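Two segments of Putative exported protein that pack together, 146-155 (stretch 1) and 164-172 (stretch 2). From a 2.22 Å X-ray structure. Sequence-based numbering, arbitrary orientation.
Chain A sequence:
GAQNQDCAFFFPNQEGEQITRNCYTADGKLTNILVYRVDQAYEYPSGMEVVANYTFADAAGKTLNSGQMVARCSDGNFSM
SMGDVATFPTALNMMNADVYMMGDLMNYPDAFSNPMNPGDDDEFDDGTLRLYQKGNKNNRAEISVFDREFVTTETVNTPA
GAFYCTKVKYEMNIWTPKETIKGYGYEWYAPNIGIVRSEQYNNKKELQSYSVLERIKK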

# COMPACT_ATOMS: atom_id res chain seq x y z
N PHE A 146 -14.98 5.45 1.58
CA PHE A 146 -14.81 6.88 1.78
C PHE A 146 -15.77 7.46 2.80
O PHE A 146 -16.71 6.80 3.22
CB PHE A 146 -14.90 7.64 0.44
CG PHE A 146 -16.18 7.41 -0.31
CD1 PHE A 146 -16.33 6.29 -1.12
CD2 PHE A 146 -17.24 8.29 -0.18
CE1 PHE A 146 -17.52 6.06 -1.78
CE2 PHE A 146 -18.44 8.07 -0.84
CZ PHE A 146 -18.58 6.95 -1.64
N ASP A 147 -15.47 8.67 3.25
CA ASP A 147 -16.27 9.34 4.24
C ASP A 147 -16.42 8.50 5.50
O ASP A 147 -17.47 8.45 6.08
CB ASP A 147 -17.65 9.69 3.65
CG ASP A 147 -17.59 10.79 2.61
OD1 ASP A 147 -16.47 11.30 2.30
OD2 ASP A 147 -18.66 11.16 2.08
N ARG A 148 -15.36 7.84 5.92
CA ARG A 148 -15.38 7.10 7.16
C ARG A 148 -15.51 8.14 8.30
O ARG A 148 -14.95 9.24 8.23
CB ARG A 148 -14.08 6.31 7.31
CG ARG A 148 -13.83 5.35 6.18
CD ARG A 148 -12.36 5.05 6.01
NE ARG A 148 -11.89 4.22 7.08
CZ ARG A 148 -10.69 4.26 7.66
NH1 ARG A 148 -9.72 5.11 7.30
NH2 ARG A 148 -10.47 3.41 8.65
N GLU A 149 -16.29 7.80 9.31
CA GLU A 149 -16.49 8.65 10.47
C GLU A 149 -16.79 7.84 11.73
O GLU A 149 -17.35 6.74 11.69
CB GLU A 149 -17.62 9.64 10.25
CG GLU A 149 -18.99 9.01 10.13
CD GLU A 149 -20.09 10.04 9.83
OE1 GLU A 149 -19.79 11.22 9.59
OE2 GLU A 149 -21.25 9.65 9.84
N PHE A 150 -16.46 8.45 12.85
CA PHE A 150 -16.62 7.89 14.14
C PHE A 150 -18.10 7.91 14.54
O PHE A 150 -18.78 8.91 14.33
CB PHE A 150 -15.77 8.69 15.15
CG PHE A 150 -15.91 8.25 16.56
CD1 PHE A 150 -15.18 7.17 17.04
CD2 PHE A 150 -16.78 8.91 17.42
CE1 PHE A 150 -15.30 6.75 18.37
CE2 PHE A 150 -16.91 8.50 18.75
CZ PHE A 150 -16.16 7.41 19.22
N VAL A 151 -18.57 6.82 15.14
CA VAL A 151 -19.94 6.71 15.67
C VAL A 151 -19.92 6.69 17.20
O VAL A 151 -20.50 7.55 17.86
CB VAL A 151 -20.64 5.45 15.12
CG1 VAL A 151 -22.04 5.31 15.74
CG2 VAL A 151 -20.71 5.50 13.57
N THR A 152 -19.24 5.70 17.76
CA THR A 152 -19.16 5.53 19.19
C THR A 152 -18.09 4.49 19.55
O THR A 152 -17.42 3.90 18.66
CB THR A 152 -20.53 5.06 19.76
OG1 THR A 152 -20.49 5.14 21.19
CG2 THR A 152 -20.87 3.60 19.36
N THR A 153 -17.90 4.29 20.86
CA THR A 153 -17.16 3.12 21.35
C THR A 153 -18.14 2.33 22.19
O THR A 153 -18.97 2.91 22.89
CB THR A 153 -15.89 3.46 22.12
OG1 THR A 153 -16.22 4.18 23.31
CG2 THR A 153 -14.94 4.30 21.24
N GLU A 154 -18.08 1.00 22.10
CA GLU A 154 -19.03 0.16 22.81
C GLU A 154 -18.53 -1.28 22.79
O GLU A 154 -17.69 -1.63 21.96
CB GLU A 154 -20.42 0.24 22.15
CG GLU A 154 -20.45 -0.28 20.70
CD GLU A 154 -21.78 -0.10 19.98
OE1 GLU A 154 -22.76 0.39 20.57
OE2 GLU A 154 -21.85 -0.46 18.79
N THR A 155 -19.06 -2.09 23.71
CA THR A 155 -18.77 -3.53 23.75
C THR A 155 -19.58 -4.25 22.67
O THR A 155 -20.75 -3.90 22.42
CB THR A 155 -19.06 -4.13 25.13
OG1 THR A 155 -18.09 -3.60 26.04
CG2 THR A 155 -18.93 -5.65 25.15
N TYR A 164 -14.35 -4.42 23.67
CA TYR A 164 -14.63 -2.98 23.61
C TYR A 164 -14.05 -2.49 22.31
O TYR A 164 -12.86 -2.67 22.05
CB TYR A 164 -14.04 -2.24 24.82
CG TYR A 164 -14.65 -0.87 25.02
CD1 TYR A 164 -15.98 -0.75 25.43
CD2 TYR A 164 -13.93 0.30 24.80
CE1 TYR A 164 -16.58 0.49 25.61
CE2 TYR A 164 -14.52 1.57 25.00
CZ TYR A 164 -15.86 1.64 25.41
OH TYR A 164 -16.50 2.84 25.61
N CYS A 165 -14.91 -1.90 21.48
CA CYS A 165 -14.57 -1.52 20.12
C CYS A 165 -14.85 -0.07 19.79
O CYS A 165 -15.68 0.58 20.45
CB CYS A 165 -15.44 -2.32 19.15
SG CYS A 165 -15.02 -4.01 19.10
N THR A 166 -14.19 0.40 18.74
CA THR A 166 -14.54 1.66 18.09
C THR A 166 -15.45 1.33 16.90
O THR A 166 -15.11 0.45 16.11
CB THR A 166 -13.29 2.41 17.60
OG1 THR A 166 -12.59 2.89 18.74
CG2 THR A 166 -13.66 3.58 16.67
N LYS A 167 -16.58 2.02 16.81
CA LYS A 167 -17.55 1.86 15.72
C LYS A 167 -17.42 3.01 14.74
O LYS A 167 -17.45 4.17 15.12
CB LYS A 167 -18.97 1.86 16.25
CG LYS A 167 -20.04 1.62 15.16
CD LYS A 167 -21.43 1.61 15.74
CE LYS A 167 -22.50 1.54 14.67
NZ LYS A 167 -23.87 1.27 15.31
N VAL A 168 -17.28 2.64 13.48
CA VAL A 168 -17.09 3.55 12.38
C VAL A 168 -18.19 3.32 11.33
O VAL A 168 -18.67 2.20 11.17
CB VAL A 168 -15.69 3.31 11.77
CG1 VAL A 168 -15.51 4.05 10.47
CG2 VAL A 168 -14.63 3.75 12.76
N LYS A 169 -18.64 4.40 10.69
CA LYS A 169 -19.57 4.32 9.56
C LYS A 169 -18.80 4.79 8.33
O LYS A 169 -17.96 5.68 8.43
CB LYS A 169 -20.79 5.20 9.80
CG LYS A 169 -21.83 5.17 8.67
CD LYS A 169 -23.10 5.99 8.96
CE LYS A 169 -24.04 6.05 7.71
NZ LYS A 169 -25.31 6.86 7.88
N TYR A 170 -19.08 4.19 7.17
CA TYR A 170 -18.41 4.53 5.91
C TYR A 170 -19.35 4.37 4.71
O TYR A 170 -20.36 3.67 4.79
CB TYR A 170 -17.15 3.66 5.69
CG TYR A 170 -17.37 2.14 5.64
CD1 TYR A 170 -17.68 1.49 4.45
CD2 TYR A 170 -17.25 1.36 6.79
CE1 TYR A 170 -17.88 0.10 4.40
CE2 TYR A 170 -17.45 -0.02 6.75
CZ TYR A 170 -17.78 -0.65 5.56
OH TYR A 170 -17.99 -2.03 5.52
N GLU A 171 -19.04 5.06 3.62
CA GLU A 171 -19.71 4.84 2.37
C GLU A 171 -18.82 4.02 1.48
O GLU A 171 -17.60 3.95 1.69
CB GLU A 171 -20.06 6.16 1.73
CG GLU A 171 -20.96 6.99 2.66
CD GLU A 171 -21.74 8.01 1.92
OE1 GLU A 171 -22.64 7.59 1.17
OE2 GLU A 171 -21.46 9.22 2.06
N MSE A 172 -19.43 3.33 0.52
CA MSE A 172 -18.63 2.63 -0.48
C MSE A 172 -19.28 2.52 -1.87
O MSE A 172 -20.50 2.59 -2.01
CB MSE A 172 -18.15 1.26 0.02
CG MSE A 172 -18.99 0.09 -0.37
SE MSE A 172 -20.39 -0.13 0.88
CE MSE A 172 -19.76 -1.70 1.86
O HOH W 1 -24.31 -0.19 17.47

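Strands 146-155 and 164-172 of the putative exported protein run antiparallel, their N-to-C directions 152° apart, and bury 957 Å² between them. Backbone amides and carbonyls satisfy one another along most of the pairing. At one end Phe 146 N donates to Glu 171 O (3.0 Å) and Glu 171 N to Phe 146 O (2.9 Å). Glu 149 N then donates to Lys 169 O (2.8 Å), and Lys 169 N returns a bond to Glu 149 O (2.9 Å). Between these two pairs stretch 1 carries one extra residue, a beta bulge, with Asp 147 at phi/psi 56/41. Farther along, Lys 167 O accepts from Val 151 N (2.9 Å), whereas Lys 167 N donates to Thr 152 O (2.8 Å), so the two bonds of Lys 167 go to successive residues. Regular pairing closes the series: Glu 154 N to Cys 165 O (2.9 Å) and Cys 165 N to Glu 154 O (2.8 Å). Some carbonyls have a second, weaker partner: Lys 169 O lies 3.2 Å from Arg 148 CA, and Cys 165 O 3.1 Å from Thr 153 CA, both CA-H...O contacts.

Across the strands, side chains add one direct hydrogen bond, Thr 153 OG1 to Tyr 164 OH (2.7 Å), in which either hydroxyl could donate. Within stretch 1, Thr 152 OG1 donates to Thr 153 O (3.2 Å). Glu 154 OE2 and Lys 167 NZ, 4.4 Å apart, are too distant for a salt bridge; a water bridges them, donating to Glu 154 OE2 (2.8 Å) and accepting from Lys 167 NZ (2.6 Å). By contrast, Asp 147 OD2 and Glu 171 OE2 approach to 3.4 Å with like charges and no hydrogen bond between them. Nearby, Glu 171 CB sits over one face of the Phe 146 ring, 4.0 Å from its centroid, in a CH-pi contact.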